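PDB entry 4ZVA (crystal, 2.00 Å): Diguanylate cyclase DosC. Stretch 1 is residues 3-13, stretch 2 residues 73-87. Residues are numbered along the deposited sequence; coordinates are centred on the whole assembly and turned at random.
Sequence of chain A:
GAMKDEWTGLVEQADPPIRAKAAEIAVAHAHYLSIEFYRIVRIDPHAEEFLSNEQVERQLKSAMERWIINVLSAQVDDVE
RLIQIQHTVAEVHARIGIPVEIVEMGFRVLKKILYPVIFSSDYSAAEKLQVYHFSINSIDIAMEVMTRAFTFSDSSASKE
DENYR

Stretch 1 3-13: MKDEWTGLVEQ
Stretch 2 73-87: SAQVDDVERLIQIQH

The contact between residues 3-13 and 73-87 of DosC is a predominantly apolar packing of one helix against a second helix and the segment that leads into it, centred on a tryptophan set into the neighbouring helix and closed at one border by a single salt bridge. It illustrates a general principle: one large aromatic knob can organise a small interface, provided that the polar groups near it have partners of their own.

Stretch 1 is helical throughout, with phi/psi values close to -65/-42 and regular i to i+4 bonds such as Thr8 N to Lys4 O (2.9 Å). Stretch 2 leaves a preceding helix at Ser73 (-101/17), passes through extended Ala74 (-57/124) and Gln75 (-98/165), and takes up helical angles from Val76, and the helix runs on through His87 and beyond the stretch. The N-to-C directions of the two helices make an angle of 121°, and their axes approach to 10.0 Å. The register is fixed by two pairs: Lys4 CA lies 6.4 Å from Val79 CA, and Thr8 CA lies 5.3 Å from Val76 CA.

Trp7, whose CA-to-CB bond points toward the other stretch, adopts chi1 -155° (t) and chi2 -25° and sits as a knob among Val79, Leu82, Ile83 and Gln86. Its CB lies 3.6 Å from Val79 CG1, its CH2 3.7 Å from Leu82 CB, and its CE3 4.0 Å from Ile83 CG1. A broad indole can span this hole and touch several aliphatic residues at once. Gln86 NE2 meets the ring edge, 4.3 Å from Trp7 CH2; the same nitrogen donates to Leu82 O (3.1 Å), so the buried amide is not left without a partner there.

One turn along stretch 1, Val11 (chi1 175°, t) packs against the segment leading into the helix. Its CG1 is 3.5 Å from Ala74 O and 3.9 Å from Val76 CG2, while its CG2 lies 4.3 Å from Ala74 CB. The valine methyls meet both the backbone and the short side chain of Ala74 in a buried position, a place suited to a residue with no polar group to satisfy.

Thr8 (chi1 -66°, m) shows how a polar residue can serve an apolar surface. Its OG1 donates to Lys4 O (2.8 Å), satisfying the hydroxyl within its own helix, while CG2 lies 3.6 Å from Val76 CG1. Val79 (chi1 172°, t) bridges neighbouring positions: its CG1 is 4.0 Å from Lys4 CG, and its CG2 is 3.8 Å from Thr8 OG1. At the exposed margin, the aliphatic part of Glu12 contributes through CG, 3.8 Å from Val76 CG2.

Lys4 combines both kinds of contact. Fully extended, with all four chi angles t, it places NZ 3.2 Å from Glu80 OE1, forming the salt bridge and the only hydrogen bond between the stretches. Its CB meanwhile lies 4.1 Å from Ile83 CD1, a methyl carried there by the mt rotamer (chi1 -69°, chi2 170°). Altogether 615 Å² is buried, counting both sides, with Trp7 contributing the largest share of any residue.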

# COMPACT_ATOMS: atom_id res chain seq x y z
N MET A 3 -7.12 15.78 2.90
CA MET A 3 -5.89 15.00 2.94
C MET A 3 -5.06 15.35 4.16
O MET A 3 -4.49 14.47 4.81
CB MET A 3 -5.08 15.25 1.67
CG MET A 3 -4.19 14.09 1.29
SD MET A 3 -5.16 12.59 1.11
CE MET A 3 -3.98 11.57 0.24
N LYS A 4 -4.99 16.64 4.47
CA LYS A 4 -4.27 17.12 5.64
C LYS A 4 -4.89 16.56 6.91
O LYS A 4 -4.18 16.15 7.82
CB LYS A 4 -4.27 18.65 5.67
CG LYS A 4 -3.68 19.26 6.93
CD LYS A 4 -3.84 20.78 6.93
CE LYS A 4 -3.31 21.40 8.21
NZ LYS A 4 -3.51 22.87 8.23
N ASP A 5 -6.21 16.54 6.96
CA ASP A 5 -6.94 16.04 8.12
C ASP A 5 -6.72 14.55 8.30
O ASP A 5 -6.70 14.05 9.43
CB ASP A 5 -8.43 16.35 7.98
CG ASP A 5 -8.71 17.83 7.87
OD1 ASP A 5 -7.88 18.63 8.35
OD2 ASP A 5 -9.76 18.19 7.29
N GLU A 6 -6.58 13.84 7.19
CA GLU A 6 -6.37 12.40 7.22
C GLU A 6 -4.96 12.06 7.70
O GLU A 6 -4.78 11.20 8.56
CB GLU A 6 -6.61 11.80 5.83
CG GLU A 6 -6.23 10.34 5.69
CD GLU A 6 -7.29 9.40 6.23
OE1 GLU A 6 -7.08 8.17 6.14
OE2 GLU A 6 -8.32 9.89 6.73
N TRP A 7 -3.97 12.77 7.16
CA TRP A 7 -2.58 12.56 7.57
C TRP A 7 -2.40 12.96 9.03
O TRP A 7 -1.74 12.25 9.79
CB TRP A 7 -1.64 13.35 6.66
CG TRP A 7 -0.25 12.78 6.59
CD1 TRP A 7 0.37 12.01 7.53
CD2 TRP A 7 0.66 12.90 5.49
NE1 TRP A 7 1.63 11.66 7.09
CE2 TRP A 7 1.83 12.19 5.85
CE3 TRP A 7 0.61 13.54 4.25
CZ2 TRP A 7 2.93 12.11 5.00
CZ3 TRP A 7 1.71 13.45 3.42
CH2 TRP A 7 2.85 12.74 3.80
N THR A 8 -3.00 14.08 9.40
CA THR A 8 -2.98 14.55 10.78
C THR A 8 -3.61 13.54 11.73
O THR A 8 -3.05 13.23 12.78
CB THR A 8 -3.72 15.90 10.93
OG1 THR A 8 -3.03 16.91 10.21
CG2 THR A 8 -3.83 16.30 12.40
N GLY A 9 -4.77 13.02 11.34
CA GLY A 9 -5.46 12.01 12.12
C GLY A 9 -4.61 10.77 12.32
O GLY A 9 -4.56 10.23 13.42
N LEU A 10 -3.94 10.33 11.26
CA LEU A 10 -3.08 9.15 11.33
C LEU A 10 -1.98 9.31 12.37
O LEU A 10 -1.72 8.40 13.16
CB LEU A 10 -2.46 8.87 9.96
CG LEU A 10 -1.46 7.71 9.92
CD1 LEU A 10 -2.14 6.40 10.27
CD2 LEU A 10 -0.78 7.63 8.56
N VAL A 11 -1.34 10.47 12.39
CA VAL A 11 -0.29 10.76 13.36
C VAL A 11 -0.87 10.86 14.76
O VAL A 11 -0.31 10.33 15.72
CB VAL A 11 0.46 12.06 13.01
CG1 VAL A 11 1.48 12.41 14.09
CG2 VAL A 11 1.13 11.95 11.65
N GLU A 12 -2.01 11.53 14.86
CA GLU A 12 -2.69 11.74 16.14
C GLU A 12 -3.19 10.43 16.76
O GLU A 12 -3.21 10.30 17.99
CB GLU A 12 -3.87 12.69 15.94
CG GLU A 12 -3.48 14.16 15.96
CD GLU A 12 -4.67 15.08 15.76
OE1 GLU A 12 -5.82 14.58 15.76
OE2 GLU A 12 -4.46 16.29 15.58
N GLN A 13 -3.58 9.48 15.93
CA GLN A 13 -4.13 8.22 16.42
C GLN A 13 -3.05 7.26 16.92
O GLN A 13 -3.29 6.44 17.80
CB GLN A 13 -4.97 7.53 15.34
CG GLN A 13 -6.32 8.20 15.04
CD GLN A 13 -7.34 8.05 16.16
OE1 GLN A 13 -7.07 7.42 17.18
NE2 GLN A 13 -8.51 8.63 15.96
N SER A 73 8.73 9.84 10.17
CA SER A 73 8.89 10.62 11.40
C SER A 73 7.90 11.78 11.48
O SER A 73 8.09 12.71 12.27
CB SER A 73 10.32 11.18 11.50
OG SER A 73 11.27 10.17 11.26
N ALA A 74 6.85 11.72 10.67
CA ALA A 74 5.89 12.81 10.55
C ALA A 74 5.23 13.21 11.87
O ALA A 74 4.63 12.39 12.56
CB ALA A 74 4.81 12.44 9.55
N GLN A 75 5.36 14.49 12.21
CA GLN A 75 4.58 15.07 13.29
C GLN A 75 3.39 15.80 12.69
O GLN A 75 3.37 16.07 11.49
CB GLN A 75 5.44 16.01 14.14
CG GLN A 75 6.68 15.35 14.70
CD GLN A 75 6.39 14.02 15.37
OE1 GLN A 75 5.62 13.95 16.33
NE2 GLN A 75 7.01 12.95 14.87
N VAL A 76 2.40 16.12 13.52
CA VAL A 76 1.20 16.81 13.05
C VAL A 76 1.52 18.11 12.32
O VAL A 76 0.95 18.40 11.27
CB VAL A 76 0.24 17.11 14.22
CG1 VAL A 76 -0.93 17.96 13.75
CG2 VAL A 76 -0.25 15.82 14.85
N ASP A 77 2.48 18.86 12.85
CA ASP A 77 2.84 20.15 12.27
C ASP A 77 3.70 20.00 11.02
O ASP A 77 3.97 20.98 10.33
CB ASP A 77 3.56 21.02 13.31
CG ASP A 77 2.68 21.34 14.51
OD1 ASP A 77 1.45 21.46 14.33
OD2 ASP A 77 3.22 21.48 15.63
N ASP A 78 4.11 18.77 10.73
CA ASP A 78 4.92 18.50 9.55
C ASP A 78 4.06 18.19 8.33
O ASP A 78 4.53 18.28 7.19
CB ASP A 78 5.87 17.33 9.80
CG ASP A 78 6.93 17.65 10.84
OD1 ASP A 78 7.28 18.84 10.99
OD2 ASP A 78 7.42 16.70 11.49
N VAL A 79 2.80 17.82 8.58
CA VAL A 79 1.89 17.33 7.54
C VAL A 79 1.80 18.28 6.35
O VAL A 79 1.91 17.85 5.20
CB VAL A 79 0.47 17.11 8.10
CG1 VAL A 79 -0.50 16.78 6.98
CG2 VAL A 79 0.48 16.00 9.14
N GLU A 80 1.60 19.56 6.63
CA GLU A 80 1.46 20.55 5.58
C GLU A 80 2.72 20.64 4.72
O GLU A 80 2.64 20.74 3.49
CB GLU A 80 1.12 21.91 6.18
CG GLU A 80 0.61 22.92 5.17
CD GLU A 80 -0.06 24.11 5.84
OE1 GLU A 80 -0.81 23.89 6.82
OE2 GLU A 80 0.16 25.25 5.39
N ARG A 81 3.88 20.60 5.36
CA ARG A 81 5.15 20.65 4.64
C ARG A 81 5.39 19.37 3.83
O ARG A 81 5.91 19.41 2.72
CB ARG A 81 6.32 20.87 5.61
CG ARG A 81 7.62 21.27 4.92
CD ARG A 81 8.78 21.43 5.90
NE ARG A 81 9.45 20.16 6.17
CZ ARG A 81 9.29 19.45 7.28
NH1 ARG A 81 8.49 19.88 8.25
NH2 ARG A 81 9.94 18.30 7.43
N LEU A 82 5.00 18.23 4.40
CA LEU A 82 5.17 16.94 3.74
C LEU A 82 4.35 16.84 2.47
O LEU A 82 4.79 16.24 1.48
CB LEU A 82 4.79 15.81 4.69
CG LEU A 82 5.80 15.55 5.81
CD1 LEU A 82 5.30 14.45 6.71
CD2 LEU A 82 7.16 15.19 5.22
N ILE A 83 3.15 17.40 2.49
CA ILE A 83 2.28 17.40 1.32
C ILE A 83 2.96 18.14 0.17
O ILE A 83 2.97 17.66 -0.97
CB ILE A 83 0.91 18.03 1.63
CG1 ILE A 83 0.12 17.13 2.57
CG2 ILE A 83 0.13 18.27 0.35
CD1 ILE A 83 -1.13 17.77 3.12
N GLN A 84 3.55 19.29 0.47
CA GLN A 84 4.26 20.08 -0.53
C GLN A 84 5.45 19.32 -1.10
O GLN A 84 5.77 19.47 -2.28
CB GLN A 84 4.73 21.41 0.07
CG GLN A 84 3.62 22.41 0.31
CD GLN A 84 2.85 22.73 -0.97
OE1 GLN A 84 3.44 22.89 -2.04
NE2 GLN A 84 1.53 22.81 -0.86
N ILE A 85 6.09 18.51 -0.27
CA ILE A 85 7.21 17.69 -0.71
C ILE A 85 6.77 16.68 -1.77
O ILE A 85 7.43 16.52 -2.79
CB ILE A 85 7.86 16.95 0.48
CG1 ILE A 85 8.53 17.94 1.42
CG2 ILE A 85 8.86 15.91 -0.02
CD1 ILE A 85 9.20 17.30 2.62
N GLN A 86 5.64 16.02 -1.52
CA GLN A 86 5.12 15.03 -2.46
C GLN A 86 4.77 15.68 -3.79
O GLN A 86 4.99 15.09 -4.85
CB GLN A 86 3.89 14.33 -1.88
CG GLN A 86 4.04 13.86 -0.44
CD GLN A 86 5.34 13.11 -0.20
OE1 GLN A 86 5.76 12.28 -1.01
NE2 GLN A 86 5.98 13.40 0.93
N HIS A 87 4.22 16.89 -3.74
CA HIS A 87 3.93 17.65 -4.95
C HIS A 87 5.21 17.92 -5.74
O HIS A 87 5.23 17.80 -6.96
CB HIS A 87 3.23 18.96 -4.61
CG HIS A 87 1.77 18.80 -4.31
ND1 HIS A 87 1.30 18.37 -3.09
CD2 HIS A 87 0.67 19.01 -5.08
CE1 HIS A 87 -0.02 18.32 -3.12
NE2 HIS A 87 -0.42 18.70 -4.31